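Long-range contact in nucleoporin NUP170 (Chaetomium thermophilum, PDB 5HAX), which is a nuclear pore complex nucleoporin that probably serves as a structural scaffold component, built from a beta-propeller-like domain and a helical region: residues Asp276-Met280 with Gln343-Phe349. Sequence-based numbering, arbitrary orientation.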
loop_
_atom_site.group_PDB
_atom_site.type_symbol
_atom_site.label_atom_id
_atom_site.label_comp_id
_atom_site.label_asym_id
_atom_site.label_seq_id
_atom_site.Cartn_x
_atom_site.Cartn_y
_atom_site.Cartn_z
ATOM N N ASP A 276 -27.606 -14.474 0.927
ATOM C CA ASP A 276 -27.325 -13.179 1.541
ATOM C C ASP A 276 -27.721 -12.045 0.608
ATOM O O ASP A 276 -28.379 -11.082 1.017
ATOM C CB ASP A 276 -25.840 -13.062 1.893
ATOM C CG ASP A 276 -25.395 -14.078 2.923
ATOM O OD1 ASP A 276 -24.169 -14.306 3.040
ATOM O OD2 ASP A 276 -26.262 -14.651 3.616
ATOM N N PHE A 277 -27.329 -12.155 -0.662
ATOM C CA PHE A 277 -27.618 -11.111 -1.638
ATOM C C PHE A 277 -29.119 -10.894 -1.790
ATOM O O PHE A 277 -29.576 -9.755 -1.945
ATOM C CB PHE A 277 -26.982 -11.487 -2.976
ATOM C CG PHE A 277 -27.113 -10.435 -4.034
ATOM C CD1 PHE A 277 -26.575 -9.173 -3.848
ATOM C CD2 PHE A 277 -27.749 -10.718 -5.230
ATOM C CE1 PHE A 277 -26.688 -8.207 -4.829
ATOM C CE2 PHE A 277 -27.863 -9.758 -6.215
ATOM C CZ PHE A 277 -27.330 -8.499 -6.013
ATOM N N ALA A 278 -29.903 -11.973 -1.740
ATOM C CA ALA A 278 -31.349 -11.846 -1.897
ATOM C C ALA A 278 -31.982 -11.142 -0.705
ATOM O O ALA A 278 -33.003 -10.464 -0.862
ATOM C CB ALA A 278 -31.979 -13.225 -2.093
ATOM N N HIS A 279 -31.398 -11.288 0.484
ATOM C CA HIS A 279 -31.899 -10.612 1.672
ATOM C C HIS A 279 -31.550 -9.130 1.699
ATOM O O HIS A 279 -32.087 -8.400 2.538
ATOM C CB HIS A 279 -31.352 -11.289 2.933
ATOM C CG HIS A 279 -31.814 -12.703 3.107
ATOM N ND1 HIS A 279 -31.506 -13.457 4.219
ATOM C CD2 HIS A 279 -32.562 -13.503 2.309
ATOM C CE1 HIS A 279 -32.042 -14.657 4.099
ATOM N NE2 HIS A 279 -32.689 -14.711 2.949
ATOM N N MET A 280 -30.669 -8.674 0.812
ATOM C CA MET A 280 -30.350 -7.260 0.719
ATOM C C MET A 280 -31.488 -6.508 0.037
ATOM O O MET A 280 -32.324 -7.088 -0.661
ATOM C CB MET A 280 -29.045 -7.053 -0.051
ATOM C CG MET A 280 -27.855 -7.782 0.553
ATOM S SD MET A 280 -26.339 -7.592 -0.406
ATOM C CE MET A 280 -25.943 -5.880 -0.066
ATOM N N GLN A 343 -20.482 -13.658 5.897
ATOM C CA GLN A 343 -21.719 -13.136 5.331
ATOM C C GLN A 343 -21.421 -12.024 4.339
ATOM O O GLN A 343 -20.604 -11.137 4.611
ATOM C CB GLN A 343 -22.643 -12.612 6.437
ATOM C CG GLN A 343 -23.970 -12.071 5.936
ATOM C CD GLN A 343 -24.856 -11.577 7.062
ATOM O OE1 GLN A 343 -24.592 -11.840 8.236
ATOM N NE2 GLN A 343 -25.912 -10.853 6.710
ATOM N N LEU A 344 -22.097 -12.071 3.193
ATOM C CA LEU A 344 -22.036 -10.974 2.236
ATOM C C LEU A 344 -22.834 -9.790 2.771
ATOM O O LEU A 344 -24.053 -9.881 2.943
ATOM C CB LEU A 344 -22.569 -11.417 0.877
ATOM C CG LEU A 344 -22.771 -10.299 -0.152
ATOM C CD1 LEU A 344 -21.506 -9.467 -0.311
ATOM C CD2 LEU A 344 -23.201 -10.875 -1.491
ATOM N N GLN A 345 -22.144 -8.681 3.027
ATOM C CA GLN A 345 -22.724 -7.504 3.665
ATOM C C GLN A 345 -22.923 -6.332 2.719
ATOM O O GLN A 345 -23.959 -5.666 2.783
ATOM C CB GLN A 345 -21.830 -7.046 4.826
ATOM C CG GLN A 345 -21.765 -8.010 6.000
ATOM C CD GLN A 345 -22.986 -7.925 6.896
ATOM O OE1 GLN A 345 -24.016 -7.372 6.512
ATOM N NE2 GLN A 345 -22.872 -8.468 8.102
ATOM N N PHE A 346 -21.954 -6.059 1.846
ATOM C CA PHE A 346 -21.938 -4.847 1.041
ATOM C C PHE A 346 -21.470 -5.171 -0.370
ATOM O O PHE A 346 -20.582 -6.007 -0.555
ATOM C CB PHE A 346 -21.024 -3.792 1.680
ATOM C CG PHE A 346 -20.795 -2.588 0.821
ATOM C CD1 PHE A 346 -19.660 -2.491 0.033
ATOM C CD2 PHE A 346 -21.708 -1.552 0.801
ATOM C CE1 PHE A 346 -19.446 -1.384 -0.761
ATOM C CE2 PHE A 346 -21.502 -0.442 0.010
ATOM C CZ PHE A 346 -20.370 -0.357 -0.774
ATOM N N VAL A 347 -22.065 -4.502 -1.359
ATOM C CA VAL A 347 -21.736 -4.710 -2.767
ATOM C C VAL A 347 -21.436 -3.359 -3.402
ATOM O O VAL A 347 -22.244 -2.429 -3.302
ATOM C CB VAL A 347 -22.881 -5.404 -3.531
ATOM C CG1 VAL A 347 -22.497 -5.608 -4.996
ATOM C CG2 VAL A 347 -23.238 -6.731 -2.882
ATOM N N LYS A 348 -20.287 -3.261 -4.071
ATOM C CA LYS A 348 -19.980 -2.129 -4.940
ATOM C C LYS A 348 -20.238 -2.560 -6.379
ATOM O O LYS A 348 -19.520 -3.410 -6.919
ATOM C CB LYS A 348 -18.538 -1.656 -4.753
ATOM C CG LYS A 348 -18.221 -0.337 -5.465
ATOM C CD LYS A 348 -18.991 0.840 -4.854
ATOM C CE LYS A 348 -19.006 2.061 -5.765
ATOM N NZ LYS A 348 -17.798 2.915 -5.611
ATOM N N PHE A 349 -21.264 -1.977 -6.995
ATOM C CA PHE A 349 -21.624 -2.323 -8.359
ATOM C C PHE A 349 -20.738 -1.588 -9.363
ATOM O O PHE A 349 -20.118 -0.574 -9.037
ATOM C CB PHE A 349 -23.092 -1.998 -8.616
ATOM C CG PHE A 349 -24.048 -2.961 -7.966
ATOM C CD1 PHE A 349 -24.335 -4.180 -8.558
ATOM C CD2 PHE A 349 -24.660 -2.647 -6.764
ATOM C CE1 PHE A 349 -25.214 -5.067 -7.965
ATOM C CE2 PHE A 349 -25.540 -3.531 -6.165
ATOM C CZ PHE A 349 -25.815 -4.743 -6.768
#
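The Asp276 carboxylate and the backbone N-H of Leu344 form the polar end of this contact, where helix 270-279 lies against strand 341-348. The aspartate side chain is directed at the strand from CB outward. Its CB packs 3.8 Å from CB of Leu344, and CG lies by CG of Gln343. OD1, also close to CA of Gln343, accepts a hydrogen bond from Leu344 N at 3.1 Å, whereas OD2 comes no nearer than CG of Gln343. The N-H points fairly straight at OD1 (162°) but arrives from above the carboxylate plane, tilted 38° out of it. OD1 also makes a salt bridge with Lys268, so one oxygen is gripped by both a main-chain amide and a charge. Replacing Asp276 with an alanine would probably leave the Leu344 N-H without this acceptor and the Lys268 ammonium without its carboxylate mate. The strand belongs to a mixed sheet, consistent with a blade of the Nup133-like beta-propeller, in which the early strand 33-35 pairs in parallel with 341-348. A classic beta bulge interrupts the pairing with strand 318-324, Gln345 and Phe346 together lying opposite Phe320. At this irregularity the Met280 methyl reaches in, with CE 3.5 Å from Gln345 O and 4.0 Å from CG2 of Val347; a bend at chi3 turns CE away from an otherwise extended chain. CB of Phe277 rests 4.1 Å from CD2 of Leu344. With CG anti to the backbone N (chi1 -175°), the Phe277 ring extends to Phe349, whose CZ lies at its edge, 4.1 Å from CE1 of Phe277. The Phe349 ring in turn carries CG1 of Val347 over the centre of one face, and Phe287 meets the Phe277 ring edge-to-face.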